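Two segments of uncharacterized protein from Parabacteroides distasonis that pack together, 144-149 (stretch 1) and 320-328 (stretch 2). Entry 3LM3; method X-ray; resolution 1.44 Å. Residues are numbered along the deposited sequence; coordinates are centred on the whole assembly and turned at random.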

ATOM      1  N   PRO A 144     -17.368  -2.924  -7.212  1.00  7.88           N
ATOM      2  CA  PRO A 144     -16.099  -3.331  -6.640  1.00  8.94           C
ATOM      3  C   PRO A 144     -16.165  -3.404  -5.106  1.00  7.05           C
ATOM      4  O   PRO A 144     -17.037  -2.775  -4.503  1.00  9.01           O
ATOM      5  CB  PRO A 144     -15.150  -2.234  -7.133  1.00 10.18           C
ATOM      6  CG  PRO A 144     -15.978  -1.051  -7.196  1.00  9.25           C
ATOM      7  CD  PRO A 144     -17.318  -1.552  -7.735  1.00  8.95           C
ATOM      8  N   GLN A 145     -15.265  -4.154  -4.492  1.00  7.55           N
ATOM      9  CA  GLN A 145     -15.192  -4.227  -3.036  1.00  6.87           C
ATOM     10  C   GLN A 145     -14.187  -3.225  -2.467  1.00  7.73           C
ATOM     11  O   GLN A 145     -14.177  -3.016  -1.264  1.00  7.79           O
ATOM     12  CB  GLN A 145     -14.826  -5.639  -2.595  1.00  8.08           C
ATOM     13  CG  GLN A 145     -15.927  -6.644  -2.842  1.00  9.34           C
ATOM     14  CD  GLN A 145     -15.514  -8.041  -2.446  1.00  9.57           C
ATOM     15  OE1 GLN A 145     -14.577  -8.588  -3.020  1.00 10.62           O
ATOM     16  NE2 GLN A 145     -16.205  -8.625  -1.464  1.00 11.23           N
ATOM     17  N   SER A 146     -13.376  -2.581  -3.318  1.00  7.29           N
ATOM     18  CA  SER A 146     -12.391  -1.578  -2.872  1.00  6.95           C
ATOM     19  C   SER A 146     -12.314  -0.461  -3.891  1.00  6.46           C
ATOM     20  O   SER A 146     -12.839  -0.616  -5.023  1.00  8.56           O
ATOM     21  CB  SER A 146     -10.998  -2.214  -2.731  1.00  8.42           C
ATOM     22  OG  SER A 146     -10.453  -2.560  -3.986  1.00  9.41           O
ATOM     23  N   ILE A 147     -11.681   0.641  -3.478  1.00  6.60           N
ATOM     24  CA  ILE A 147     -11.206   1.707  -4.356  1.00  6.84           C
ATOM     25  C   ILE A 147      -9.697   1.812  -4.158  1.00  6.83           C
ATOM     26  O   ILE A 147      -9.211   1.741  -3.027  1.00  7.56           O
ATOM     27  CB  ILE A 147     -11.860   3.060  -3.985  1.00  7.08           C
ATOM     28  CG1 ILE A 147     -13.360   2.994  -4.236  1.00  8.25           C
ATOM     29  CG2 ILE A 147     -11.230   4.262  -4.741  1.00  8.77           C
ATOM     30  CD1 ILE A 147     -13.815   3.065  -5.721  1.00 10.47           C
HETATM   31  N   MSE A 148      -8.956   2.013  -5.248  1.00  7.06           N
HETATM   32  CA  MSE A 148      -7.495   2.152  -5.217  1.00  4.94           C
HETATM   33  C   MSE A 148      -7.144   3.627  -5.140  1.00  7.23           C
HETATM   34  O   MSE A 148      -6.783   4.247  -6.138  1.00  8.05           O
HETATM   35  CB  MSE A 148      -6.842   1.505  -6.442  1.00  6.95           C
HETATM   36  CG  MSE A 148      -7.126   0.006  -6.584  1.00  6.83           C
HETATM   37 SE   MSE A 148      -6.573  -1.111  -5.051  0.75  8.60          SE
HETATM   38  CE  MSE A 148      -4.670  -0.788  -5.113  1.00  9.12           C
ATOM     39  N   GLY A 149      -7.320   4.200  -3.956  1.00  7.29           N
ATOM     40  CA  GLY A 149      -7.280   5.647  -3.810  1.00  8.47           C
ATOM     41  C   GLY A 149      -5.924   6.287  -3.660  1.00  8.47           C
ATOM     42  O   GLY A 149      -5.715   7.416  -4.139  1.00  9.52           O
ATOM     43  N   VAL A 320      -5.248 -12.805  -4.179  1.00  7.54           N
ATOM     44  CA  VAL A 320      -6.647 -12.350  -4.152  1.00  8.11           C
ATOM     45  C   VAL A 320      -6.719 -10.860  -4.435  1.00  7.74           C
ATOM     46  O   VAL A 320      -5.711 -10.154  -4.444  1.00  7.76           O
ATOM     47  CB  VAL A 320      -7.325 -12.692  -2.797  1.00  7.64           C
ATOM     48  CG1 VAL A 320      -7.209 -14.206  -2.518  1.00  9.05           C
ATOM     49  CG2 VAL A 320      -6.729 -11.904  -1.655  1.00  9.69           C
ATOM     50  N   THR A 321      -7.933 -10.383  -4.686  1.00  6.87           N
ATOM     51  CA  THR A 321      -8.124  -8.973  -4.969  1.00  5.58           C
ATOM     52  C   THR A 321      -7.949  -8.121  -3.701  1.00  6.89           C
ATOM     53  O   THR A 321      -8.097  -8.628  -2.581  1.00  7.20           O
ATOM     54  CB  THR A 321      -9.483  -8.676  -5.610  1.00  7.05           C
ATOM     55  OG1 THR A 321     -10.497  -8.727  -4.597  1.00  8.29           O
ATOM     56  CG2 THR A 321      -9.811  -9.651  -6.736  1.00  6.88           C
ATOM     57  N   PHE A 322      -7.622  -6.836  -3.869  1.00  7.01           N
ATOM     58  CA  PHE A 322      -7.579  -5.915  -2.719  1.00  6.59           C
ATOM     59  C   PHE A 322      -8.876  -5.958  -1.953  1.00  7.79           C
ATOM     60  O   PHE A 322      -8.882  -6.040  -0.734  1.00  7.22           O
ATOM     61  CB  PHE A 322      -7.234  -4.479  -3.179  1.00  6.98           C
ATOM     62  CG  PHE A 322      -5.746  -4.172  -3.216  1.00  6.03           C
ATOM     63  CD1 PHE A 322      -4.977  -4.552  -4.293  1.00  6.54           C
ATOM     64  CD2 PHE A 322      -5.131  -3.506  -2.165  1.00  7.42           C
ATOM     65  CE1 PHE A 322      -3.615  -4.266  -4.344  1.00  7.65           C
ATOM     66  CE2 PHE A 322      -3.765  -3.214  -2.204  1.00  8.45           C
ATOM     67  CZ  PHE A 322      -3.007  -3.603  -3.292  1.00  7.51           C
ATOM     68  N   GLY A 323     -10.003  -5.857  -2.667  1.00  7.49           N
ATOM     69  CA  GLY A 323     -11.295  -5.844  -2.026  1.00  6.72           C
ATOM     70  C   GLY A 323     -11.588  -7.129  -1.263  1.00  7.52           C
ATOM     71  O   GLY A 323     -12.141  -7.101  -0.152  1.00  7.69           O
ATOM     72  N   GLU A 324     -11.253  -8.284  -1.838  1.00  7.00           N
ATOM     73  CA  GLU A 324     -11.515  -9.583  -1.169  1.00  8.63           C
ATOM     74  C   GLU A 324     -10.722  -9.657   0.122  1.00  7.41           C
ATOM     75  O   GLU A 324     -11.217 -10.098   1.165  1.00  8.31           O
ATOM     76  CB  GLU A 324     -11.059 -10.764  -2.024  1.00 10.91           C
ATOM     77  CG  GLU A 324     -11.948 -11.246  -3.056  1.00 15.89           C
ATOM     78  CD  GLU A 324     -11.265 -12.498  -3.611  1.00 22.35           C
ATOM     79  OE1 GLU A 324     -10.385 -12.339  -4.461  1.00 11.79           O
ATOM     80  OE2 GLU A 324     -11.485 -13.609  -3.077  1.00 23.82           O
ATOM     81  N   PHE A 325      -9.451  -9.274   0.067  1.00  7.21           N
ATOM     82  CA  PHE A 325      -8.607  -9.337   1.244  1.00  6.03           C
ATOM     83  C   PHE A 325      -9.136  -8.401   2.324  1.00  7.13           C
ATOM     84  O   PHE A 325      -9.225  -8.782   3.487  1.00  6.88           O
ATOM     85  CB  PHE A 325      -7.146  -8.995   0.918  1.00  7.13           C
ATOM     86  CG  PHE A 325      -6.301  -8.902   2.154  1.00  6.33           C
ATOM     87  CD1 PHE A 325      -5.973 -10.037   2.887  1.00  6.89           C
ATOM     88  CD2 PHE A 325      -5.911  -7.655   2.651  1.00  7.21           C
ATOM     89  CE1 PHE A 325      -5.287  -9.927   4.103  1.00  7.65           C
ATOM     90  CE2 PHE A 325      -5.253  -7.532   3.831  1.00  6.69           C
ATOM     91  CZ  PHE A 325      -4.894  -8.668   4.567  1.00  7.53           C
ATOM     92  N   GLY A 326      -9.465  -7.167   1.964  1.00  6.87           N
ATOM     93  CA  GLY A 326     -10.006  -6.232   2.958  1.00  6.98           C
ATOM     94  C   GLY A 326     -11.257  -6.765   3.617  1.00  7.37           C
ATOM     95  O   GLY A 326     -11.442  -6.601   4.814  1.00  6.88           O
ATOM     96  N   GLU A 327     -12.126  -7.411   2.841  1.00  6.85           N
ATOM     97  CA  GLU A 327     -13.344  -7.974   3.439  1.00  7.21           C
ATOM     98  C   GLU A 327     -13.040  -9.199   4.278  1.00  6.93           C
ATOM     99  O   GLU A 327     -13.712  -9.389   5.287  1.00  8.21           O
ATOM    100  CB  GLU A 327     -14.423  -8.258   2.409  1.00  7.73           C
ATOM    101  CG  GLU A 327     -15.039  -6.992   1.813  1.00  7.45           C
ATOM    102  CD  GLU A 327     -15.860  -6.191   2.800  1.00  9.15           C
ATOM    103  OE1 GLU A 327     -16.227  -6.672   3.899  1.00 10.10           O
ATOM    104  OE2 GLU A 327     -16.148  -5.032   2.468  1.00 10.77           O
ATOM    105  N   LEU A 328     -12.015  -9.995   3.932  1.00  7.34           N
ATOM    106  CA  LEU A 328     -11.597 -11.067   4.849  1.00  8.23           C
ATOM    107  C   LEU A 328     -11.131 -10.501   6.186  1.00  8.34           C
ATOM    108  O   LEU A 328     -11.465 -11.029   7.250  1.00  8.64           O
ATOM    109  CB  LEU A 328     -10.473 -11.928   4.246  1.00  9.68           C
ATOM    110  CG  LEU A 328     -10.891 -12.919   3.182  1.00 12.28           C
ATOM    111  CD1 LEU A 328      -9.660 -13.479   2.469  1.00 14.88           C
ATOM    112  CD2 LEU A 328     -11.774 -14.045   3.793  1.00 13.73           C
TER
HETATM  113  O   HOH W   1     -16.288  -3.528   0.335  1.00  8.33           O
HETATM  114  O   HOH W   2     -13.122  -8.256  -5.218  1.00 14.10           O

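Stretch 1 meets the first turns of the helix 322-328 without a single direct hydrogen bond across the interface; close packing, one aromatic contact and two bridging waters do the work, and about 312 Å² is buried in all.

Pro-144 leads in without touching the helix, and the contact begins at Gln-145, which has the largest covered area of any residue here. Its CA-to-CB bond points toward the helix at the place where the backbones come nearest, CA of Gln-145 lying 4.3 Å from CA of Gly-323. This closeness depends on glycine. Gln-145 CB sits 3.6 Å from Gly-323 CA, and a CB built on Gly-323 would fall 2.5 Å from Gln-145 CB, a clash, and 3.2 Å from Ser-146 N.

Beyond CB, the m, t side chain of Gln-145 extends along the helix start, its methylenes carrying the amide to Glu-324 and Glu-327. NE2 of Gln-145 comes within 3.8 Å of Glu-327 CG, while OE1 of Gln-145 is 3.5 Å from Glu-324 N, a contact rather than a bond; that NH donates instead to Thr-321 OG1, with Glu-324 N and Thr-321 OG1 2.9 Å apart. Thr-321 thus caps the helix, and Glu-324 returns the favour by accepting from Thr-321 N through its OE1 at 3.1 Å. This reciprocal pair ties up the helix start, and water links it to stretch 1: water 2 donates to Gln-145 OE1 and is hydrogen-bonded to Thr-321 OG1, each at 2.7 Å. Water 1 makes a second bridge, donating to Gln-145 O at 2.7 Å and to Glu-327 OE2 at 2.6 Å, so a backbone carbonyl and a carboxylate, both acceptors, are joined by a molecule that can give to both.

Ser-146 also points toward the helix, and its small side chain suits the narrow gap: OG lies 3.6 Å from Gly-323 N and 3.8 Å from Phe-322 CB. Its hydroxyl is satisfied elsewhere in the structure. Ile-147 then points away, leaving the contact to its neighbours.

Met-148, present as selenomethionine, starts sideways, but its m, m, m rotamer brings the end of the chain over one face of the Phe-322 ring. CE of Met-148 stands 3.6 Å from the centroid of the Phe-322 ring, only 8° off its normal, and SE is 3.7 Å from Phe-322 CG. A flexible, polarizable side chain on a flat ring makes a buried apolar close to the contact; Gly-149 lies beyond it, out of reach.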